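Local coordinates for periplasmic binding protein (Veillonella parvula, PDB 4N01), which probably binds a solute in the periplasm for uptake by a membrane transporter, as periplasmic solute-binding proteins do, at residues A[57-62]-A[149-154]; A[61-66]-A[177-182]; A[84-89]-A[105-110]. All blocks are in the same frame, centred on the assembly; numbering follows the deposited sequence.

In the fold
All three contacts belong to the part of the chain built around the five-stranded parallel sheet, ordered 109-111, 86-90, 66-68, 127-129, 151-153. Contact 3 pairs its first two strands, and contact 1 lays strand 53-59 of the N-terminal hairpin against the last. Contact 2 joins the loop leading into middle strand 66-68 to the end of helix 165-178. The centres of contacts 1 and 2, which share S61 and A62, lie about 9 Å apart; contact 3 is about 15 Å from contact 2 and 18 Å from contact 1. Contact 3 falls between the paired segments of the other two. The three pairs thus tie both sheet edges and the N-terminal hairpin together, probably within one lobe.

Contact 1: A[57-62]-A[149-154]; sequences FAVKSA and KVNIWI
F57 and N151 each set CG beside the backbone N and anti to the carbonyl carbon (chi1 -61° in F57), and their side chains slide past each other in opposite directions. The amide plane stands 85° from the ring plane, with N151 OD1 at the ring edge, 3.3 Å from F57 CD1. Over one face of the ring lies the carbonyl I152 O, 3.5 Å from F57 CE2 and offset toward the rim; W46 NE1 hydrogen-bonds to this same oxygen. F57 CZ also touches I152 CB at 4.1 Å. The hairpin strand 53-59 thereby meets strand 151-153, an outermost strand of the parallel sheet, at 104°, and no hydrogen bond crosses directly. Two waters make the polar link instead. One accepts from A58 N and donates to N151 OD1 at 2.7 Å. The other donates to A58 O at 3.3 Å and accepts from N151 ND2 at 3.0 Å. V59 CG1 lies 3.5 Å from N151 ND2. Since OD1 accepts a hydrogen bond from one water and ND2 donates one to the other, the amide reads both polar groups of A58 through solvent, and the two bridges together probably favour this rotation of the amide.

Contact 2: A[61-66]-A[177-182]; sequences SAPTHA and EIFGVK
The backbones come closest where A62 CA lies 4.2 Å from F179 CA, as the loop before strand 66-68 passes the C-terminal end of helix 165-178. That end is a Schellman motif: G180, with phi at 66°, is its C-prime residue, and G180 N bonds to E177 O at 3.2 Å. Its turn presents F179, whose CG lies beside the backbone N (chi1 -80°), to the loop. P63 and F179 cross at about a right angle, and P63 CD sits over one ring face in a CH-pi contact, 3.8 Å from the F179 ring centroid and 16° off the normal. At the ring edge, near its plane, A66 CB comes to 3.8 Å from F179 CZ. F127 adds an edge-to-face ring contact from the sheet. An alanine at F179 would probably leave P63 CD without its ring face and A66 CB without the ring edge, and open a gap between loop and helix end. Backbone carbonyls of the turn complete the fit: A62 CB rests 3.4 Å from F179 O, and P63 CD lies 3.5 Å from I178 O. P63 CD also meets I178 CG2 at 4.0 Å, so this one proline carbon touches ring, carbonyl and methyl together. On the loop's far part, D126 holds T64 N and H65 N with its two carboxylate oxygens. By contrast P63 O, buried by this contact, has no polar partner in the model; it lies 3.6 Å from F179 CE1.

Contact 3: A[84-89]-A[105-110]; sequences DKMAGT and DKVKVL
The beta-alpha-beta unit of strand 86-90, helix 101-104 and strand 109-111 closes here, with T89 and V109 forming a parallel bridge. Two backbone hydrogen bonds define it: T89 N gives to K108 O at 2.9 Å with an angle of 148° at the hydrogen, and L110 N gives to T89 O at 2.8 Å, straighter at 170°. T89 is thus gripped through both its N-H and its carbonyl. K108 O also receives a C-H contact from G88 CA at 3.1 Å. G88 CA packs against L110 CG as well, at 3.9 Å. Before the bridge the chains spread, and a water spans them, donating to M86 O at 2.8 Å and accepting from K108 N. A second water donates to V107 O at 2.8 Å and hydrogen-bonds to T89 OG1. That hydroxyl stands between the backbone N and the carbonyl carbon (chi1 62°), leaving T89 CG2 beside the N to meet V107 CG1 at 3.7 Å. The same V107 methyl reaches CB of selenomethionine M86 at 3.8 Å, so V107 packs against both. Y104 touches T89 and V109 from helix 101-104. With 109-111 outermost and 86-90 next to it, this is the parallel edge pairing of an alpha/beta sheet in which a beta-alpha-beta crossover joins neighbouring strands.

Contact 1: A[57-62]-A[149-154]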
# COMPACT_ATOMS: atom_id res chain seq x y z
N PHE A 57 -12.34 -14.67 -14.74
CA PHE A 57 -11.08 -15.42 -14.80
C PHE A 57 -11.16 -16.69 -13.96
O PHE A 57 -11.92 -16.76 -12.98
CB PHE A 57 -9.92 -14.56 -14.28
CG PHE A 57 -9.69 -13.29 -15.09
CD1 PHE A 57 -8.98 -13.34 -16.28
CD2 PHE A 57 -10.18 -12.07 -14.64
CE1 PHE A 57 -8.76 -12.18 -17.02
CE2 PHE A 57 -9.96 -10.90 -15.37
CZ PHE A 57 -9.25 -10.95 -16.56
N ALA A 58 -10.38 -17.71 -14.33
CA ALA A 58 -10.30 -18.94 -13.54
C ALA A 58 -8.94 -19.60 -13.72
O ALA A 58 -8.36 -19.54 -14.80
CB ALA A 58 -11.40 -19.90 -13.94
N VAL A 59 -8.44 -20.24 -12.66
CA VAL A 59 -7.27 -21.11 -12.77
C VAL A 59 -7.50 -22.42 -12.03
O VAL A 59 -8.20 -22.45 -11.02
CB VAL A 59 -5.98 -20.44 -12.24
CG1 VAL A 59 -5.67 -19.17 -13.03
CG2 VAL A 59 -6.10 -20.12 -10.75
N LYS A 60 -6.93 -23.50 -12.55
CA LYS A 60 -7.02 -24.81 -11.92
C LYS A 60 -5.66 -25.25 -11.40
O LYS A 60 -5.52 -26.31 -10.81
CB LYS A 60 -7.54 -25.84 -12.93
CG LYS A 60 -8.94 -25.55 -13.42
CD LYS A 60 -9.05 -25.81 -14.92
CE LYS A 60 -9.07 -27.28 -15.24
NZ LYS A 60 -9.12 -27.52 -16.72
N SER A 61 -4.64 -24.43 -11.66
CA SER A 61 -3.28 -24.72 -11.25
C SER A 61 -2.53 -23.40 -11.18
O SER A 61 -2.91 -22.43 -11.85
CB SER A 61 -2.60 -25.65 -12.27
OG SER A 61 -1.35 -26.11 -11.77
N ALA A 62 -1.46 -23.35 -10.38
CA ALA A 62 -0.77 -22.09 -10.16
C ALA A 62 -0.16 -21.55 -11.45
O ALA A 62 0.42 -22.31 -12.23
CB ALA A 62 0.31 -22.27 -9.10
N LYS A 149 -4.65 -14.20 -23.60
CA LYS A 149 -4.98 -15.21 -22.58
C LYS A 149 -4.30 -15.01 -21.23
O LYS A 149 -4.25 -15.92 -20.41
CB LYS A 149 -4.70 -16.63 -23.10
CG LYS A 149 -5.41 -16.97 -24.41
CD LYS A 149 -4.89 -18.29 -24.98
CE LYS A 149 -5.73 -18.77 -26.16
NZ LYS A 149 -5.19 -20.03 -26.75
N VAL A 150 -3.80 -13.80 -20.98
CA VAL A 150 -3.24 -13.49 -19.66
C VAL A 150 -4.38 -13.29 -18.66
O VAL A 150 -5.34 -12.56 -18.95
CB VAL A 150 -2.38 -12.20 -19.71
CG1 VAL A 150 -1.88 -11.82 -18.32
CG2 VAL A 150 -1.22 -12.37 -20.69
N ASN A 151 -4.29 -13.93 -17.50
CA ASN A 151 -5.22 -13.70 -16.40
C ASN A 151 -4.78 -12.51 -15.56
O ASN A 151 -3.62 -12.44 -15.15
CB ASN A 151 -5.30 -14.95 -15.50
CG ASN A 151 -5.98 -16.12 -16.19
OD1 ASN A 151 -7.00 -15.95 -16.86
ND2 ASN A 151 -5.42 -17.32 -16.04
N ILE A 152 -5.69 -11.57 -15.31
CA ILE A 152 -5.34 -10.38 -14.54
C ILE A 152 -6.07 -10.41 -13.21
O ILE A 152 -7.27 -10.67 -13.15
CB ILE A 152 -5.77 -9.10 -15.28
CG1 ILE A 152 -5.13 -9.05 -16.67
CG2 ILE A 152 -5.37 -7.86 -14.47
CD1 ILE A 152 -5.59 -7.87 -17.52
N TRP A 153 -5.34 -10.15 -12.13
CA TRP A 153 -5.92 -10.12 -10.79
C TRP A 153 -5.45 -8.88 -10.08
O TRP A 153 -4.26 -8.57 -10.09
CB TRP A 153 -5.48 -11.34 -9.98
CG TRP A 153 -6.00 -11.31 -8.58
CD1 TRP A 153 -7.27 -11.60 -8.18
CD2 TRP A 153 -5.27 -10.97 -7.40
NE1 TRP A 153 -7.38 -11.46 -6.82
CE2 TRP A 153 -6.16 -11.07 -6.32
CE3 TRP A 153 -3.95 -10.58 -7.15
CZ2 TRP A 153 -5.78 -10.81 -5.00
CZ3 TRP A 153 -3.56 -10.32 -5.84
CH2 TRP A 153 -4.48 -10.44 -4.79
N ILE A 154 -6.37 -8.18 -9.43
CA ILE A 154 -6.02 -6.97 -8.68
C ILE A 154 -6.55 -7.09 -7.25
O ILE A 154 -7.73 -7.41 -7.06
CB ILE A 154 -6.66 -5.72 -9.33
CG1 ILE A 154 -6.11 -5.55 -10.75
CG2 ILE A 154 -6.38 -4.47 -8.49
CD1 ILE A 154 -6.85 -4.50 -11.55
O HOH W 1 -9.28 -17.38 -17.03
O HOH W 2 -6.55 -19.73 -17.50

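Contact 2: A[61-66]-A[177-182]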
# COMPACT_ATOMS: atom_id res chain seq x y z
N SER A 61 -4.64 -24.43 -11.66
CA SER A 61 -3.28 -24.72 -11.25
C SER A 61 -2.53 -23.40 -11.18
O SER A 61 -2.91 -22.43 -11.85
CB SER A 61 -2.60 -25.65 -12.27
OG SER A 61 -1.35 -26.11 -11.77
N ALA A 62 -1.46 -23.35 -10.38
CA ALA A 62 -0.77 -22.09 -10.16
C ALA A 62 -0.16 -21.55 -11.45
O ALA A 62 0.42 -22.31 -12.23
CB ALA A 62 0.31 -22.27 -9.10
N PRO A 63 -0.30 -20.24 -11.68
CA PRO A 63 0.40 -19.59 -12.81
C PRO A 63 1.90 -19.84 -12.69
O PRO A 63 2.41 -19.94 -11.58
CB PRO A 63 0.10 -18.11 -12.59
CG PRO A 63 -1.23 -18.10 -11.88
CD PRO A 63 -1.17 -19.30 -10.95
N THR A 64 2.60 -19.95 -13.82
CA THR A 64 4.02 -20.28 -13.78
C THR A 64 4.88 -19.15 -14.34
O THR A 64 6.10 -19.17 -14.20
CB THR A 64 4.32 -21.54 -14.57
OG1 THR A 64 4.05 -21.29 -15.96
CG2 THR A 64 3.45 -22.68 -14.08
N HIS A 65 4.22 -18.20 -15.00
CA HIS A 65 4.90 -17.04 -15.58
C HIS A 65 4.20 -15.74 -15.19
O HIS A 65 3.72 -14.99 -16.05
CB HIS A 65 4.96 -17.16 -17.10
CG HIS A 65 5.93 -18.19 -17.58
ND1 HIS A 65 5.78 -19.54 -17.34
CD2 HIS A 65 7.09 -18.07 -18.28
CE1 HIS A 65 6.78 -20.20 -17.87
NE2 HIS A 65 7.60 -19.34 -18.45
N ALA A 66 4.15 -15.46 -13.89
CA ALA A 66 3.40 -14.31 -13.38
C ALA A 66 4.23 -13.03 -13.47
O ALA A 66 5.44 -13.06 -13.24
CB ALA A 66 3.00 -14.56 -11.95
N GLU A 177 -4.59 -18.73 -2.71
CA GLU A 177 -5.41 -19.74 -3.37
C GLU A 177 -5.07 -19.85 -4.86
O GLU A 177 -4.96 -20.95 -5.39
CB GLU A 177 -6.90 -19.43 -3.16
CG GLU A 177 -7.35 -19.59 -1.71
CD GLU A 177 -8.76 -19.08 -1.46
OE1 GLU A 177 -9.23 -18.17 -2.18
OE2 GLU A 177 -9.41 -19.59 -0.51
N ILE A 178 -4.92 -18.71 -5.53
CA ILE A 178 -4.59 -18.71 -6.96
C ILE A 178 -3.29 -19.49 -7.22
O ILE A 178 -3.17 -20.21 -8.22
CB ILE A 178 -4.44 -17.26 -7.51
CG1 ILE A 178 -5.80 -16.54 -7.49
CG2 ILE A 178 -3.90 -17.27 -8.94
CD1 ILE A 178 -5.69 -15.02 -7.76
N PHE A 179 -2.34 -19.37 -6.30
CA PHE A 179 -1.03 -19.98 -6.51
C PHE A 179 -0.83 -21.30 -5.79
O PHE A 179 0.28 -21.81 -5.71
CB PHE A 179 0.08 -18.97 -6.17
CG PHE A 179 0.32 -17.97 -7.27
CD1 PHE A 179 1.28 -18.23 -8.25
CD2 PHE A 179 -0.46 -16.82 -7.38
CE1 PHE A 179 1.49 -17.33 -9.29
CE2 PHE A 179 -0.26 -15.92 -8.41
CZ PHE A 179 0.71 -16.18 -9.37
N GLY A 180 -1.92 -21.87 -5.28
CA GLY A 180 -1.86 -23.17 -4.62
C GLY A 180 -1.06 -23.17 -3.33
O GLY A 180 -0.54 -24.21 -2.92
N VAL A 181 -0.97 -22.01 -2.67
CA VAL A 181 -0.28 -21.92 -1.39
C VAL A 181 -1.15 -21.26 -0.31
O VAL A 181 -0.68 -20.43 0.47
CB VAL A 181 1.08 -21.17 -1.52
CG1 VAL A 181 2.03 -21.96 -2.40
CG2 VAL A 181 0.88 -19.76 -2.07
N LYS A 182 -2.43 -21.63 -0.28
CA LYS A 182 -3.35 -21.07 0.72
C LYS A 182 -2.85 -21.18 2.18
O LYS A 182 -2.97 -20.21 2.94
CB LYS A 182 -4.77 -21.63 0.57
CG LYS A 182 -5.81 -20.93 1.43
CD LYS A 182 -7.20 -21.57 1.31
CE LYS A 182 -8.17 -20.95 2.30
NZ LYS A 182 -9.35 -21.84 2.54

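Contact 3: A[84-89]-A[105-110]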
# COMPACT_ATOMS: atom_id res chain seq x y z
N ASP A 84 9.60 -18.43 -7.70
CA ASP A 84 9.75 -19.44 -8.76
C ASP A 84 8.64 -19.38 -9.81
O ASP A 84 8.81 -19.87 -10.93
CB ASP A 84 9.82 -20.85 -8.18
CG ASP A 84 9.97 -21.92 -9.26
OD1 ASP A 84 10.94 -21.85 -10.05
OD2 ASP A 84 9.10 -22.82 -9.33
N LYS A 85 7.51 -18.77 -9.45
CA LYS A 85 6.38 -18.66 -10.37
C LYS A 85 6.35 -17.32 -11.11
O LYS A 85 5.40 -17.04 -11.86
CB LYS A 85 5.07 -18.85 -9.60
CG LYS A 85 4.98 -20.16 -8.83
CD LYS A 85 5.04 -21.36 -9.77
CE LYS A 85 5.05 -22.67 -8.99
NZ LYS A 85 3.71 -23.32 -8.93
N MSE A 86 7.36 -16.48 -10.87
CA MSE A 86 7.35 -15.10 -11.37
C MSE A 86 8.25 -14.89 -12.58
O MSE A 86 9.45 -15.20 -12.55
CB MSE A 86 7.69 -14.13 -10.23
CG MSE A 86 6.68 -14.23 -9.11
SE MSE A 86 7.15 -13.28 -7.50
CE MSE A 86 7.07 -11.48 -8.25
N ALA A 87 7.66 -14.38 -13.66
CA ALA A 87 8.42 -14.14 -14.88
C ALA A 87 8.97 -12.72 -14.95
O ALA A 87 9.83 -12.41 -15.78
CB ALA A 87 7.58 -14.44 -16.09
N GLY A 88 8.47 -11.84 -14.10
CA GLY A 88 8.98 -10.48 -14.13
C GLY A 88 8.33 -9.56 -13.11
O GLY A 88 7.21 -9.81 -12.67
N THR A 89 9.04 -8.50 -12.75
CA THR A 89 8.47 -7.45 -11.91
C THR A 89 8.70 -6.09 -12.58
O THR A 89 9.56 -5.96 -13.45
CB THR A 89 9.11 -7.39 -10.52
OG1 THR A 89 10.51 -7.09 -10.67
CG2 THR A 89 8.92 -8.71 -9.79
N ASP A 105 15.66 -10.56 -5.68
CA ASP A 105 16.83 -10.67 -6.53
C ASP A 105 16.78 -11.87 -7.47
O ASP A 105 17.62 -12.01 -8.35
CB ASP A 105 18.12 -10.74 -5.69
CG ASP A 105 18.46 -9.41 -5.05
OD1 ASP A 105 17.82 -8.40 -5.40
OD2 ASP A 105 19.39 -9.37 -4.21
N LYS A 106 15.80 -12.74 -7.30
CA LYS A 106 15.72 -13.95 -8.12
C LYS A 106 14.81 -13.75 -9.33
O LYS A 106 14.80 -14.57 -10.27
CB LYS A 106 15.24 -15.13 -7.26
CG LYS A 106 16.23 -15.49 -6.16
CD LYS A 106 15.75 -16.67 -5.34
CE LYS A 106 16.72 -16.96 -4.20
NZ LYS A 106 16.23 -18.04 -3.29
N VAL A 107 14.05 -12.66 -9.32
CA VAL A 107 13.05 -12.40 -10.35
C VAL A 107 13.51 -11.32 -11.34
O VAL A 107 14.02 -10.28 -10.95
CB VAL A 107 11.70 -11.98 -9.74
CG1 VAL A 107 10.65 -11.80 -10.83
CG2 VAL A 107 11.25 -13.02 -8.73
N LYS A 108 13.32 -11.60 -12.63
CA LYS A 108 13.68 -10.67 -13.70
C LYS A 108 12.94 -9.33 -13.56
O LYS A 108 11.72 -9.30 -13.36
CB LYS A 108 13.35 -11.30 -15.05
CG LYS A 108 13.67 -10.45 -16.27
CD LYS A 108 13.31 -11.23 -17.54
CE LYS A 108 13.71 -10.49 -18.81
NZ LYS A 108 15.18 -10.30 -18.92
N VAL A 109 13.68 -8.23 -13.65
CA VAL A 109 13.10 -6.89 -13.65
C VAL A 109 12.83 -6.45 -15.09
O VAL A 109 13.76 -6.34 -15.89
CB VAL A 109 14.04 -5.89 -12.97
CG1 VAL A 109 13.48 -4.48 -13.08
CG2 VAL A 109 14.23 -6.29 -11.50
N LEU A 110 11.56 -6.22 -15.43
CA LEU A 110 11.19 -5.92 -16.82
C LEU A 110 11.43 -4.47 -17.18
O LEU A 110 11.75 -4.15 -18.32
CB LEU A 110 9.72 -6.27 -17.07
CG LEU A 110 9.34 -7.75 -16.89
CD1 LEU A 110 7.87 -7.98 -17.19
CD2 LEU A 110 10.22 -8.64 -17.75
O HOH W 3 11.86 -14.00 -13.28
O HOH W 4 12.36 -8.47 -9.52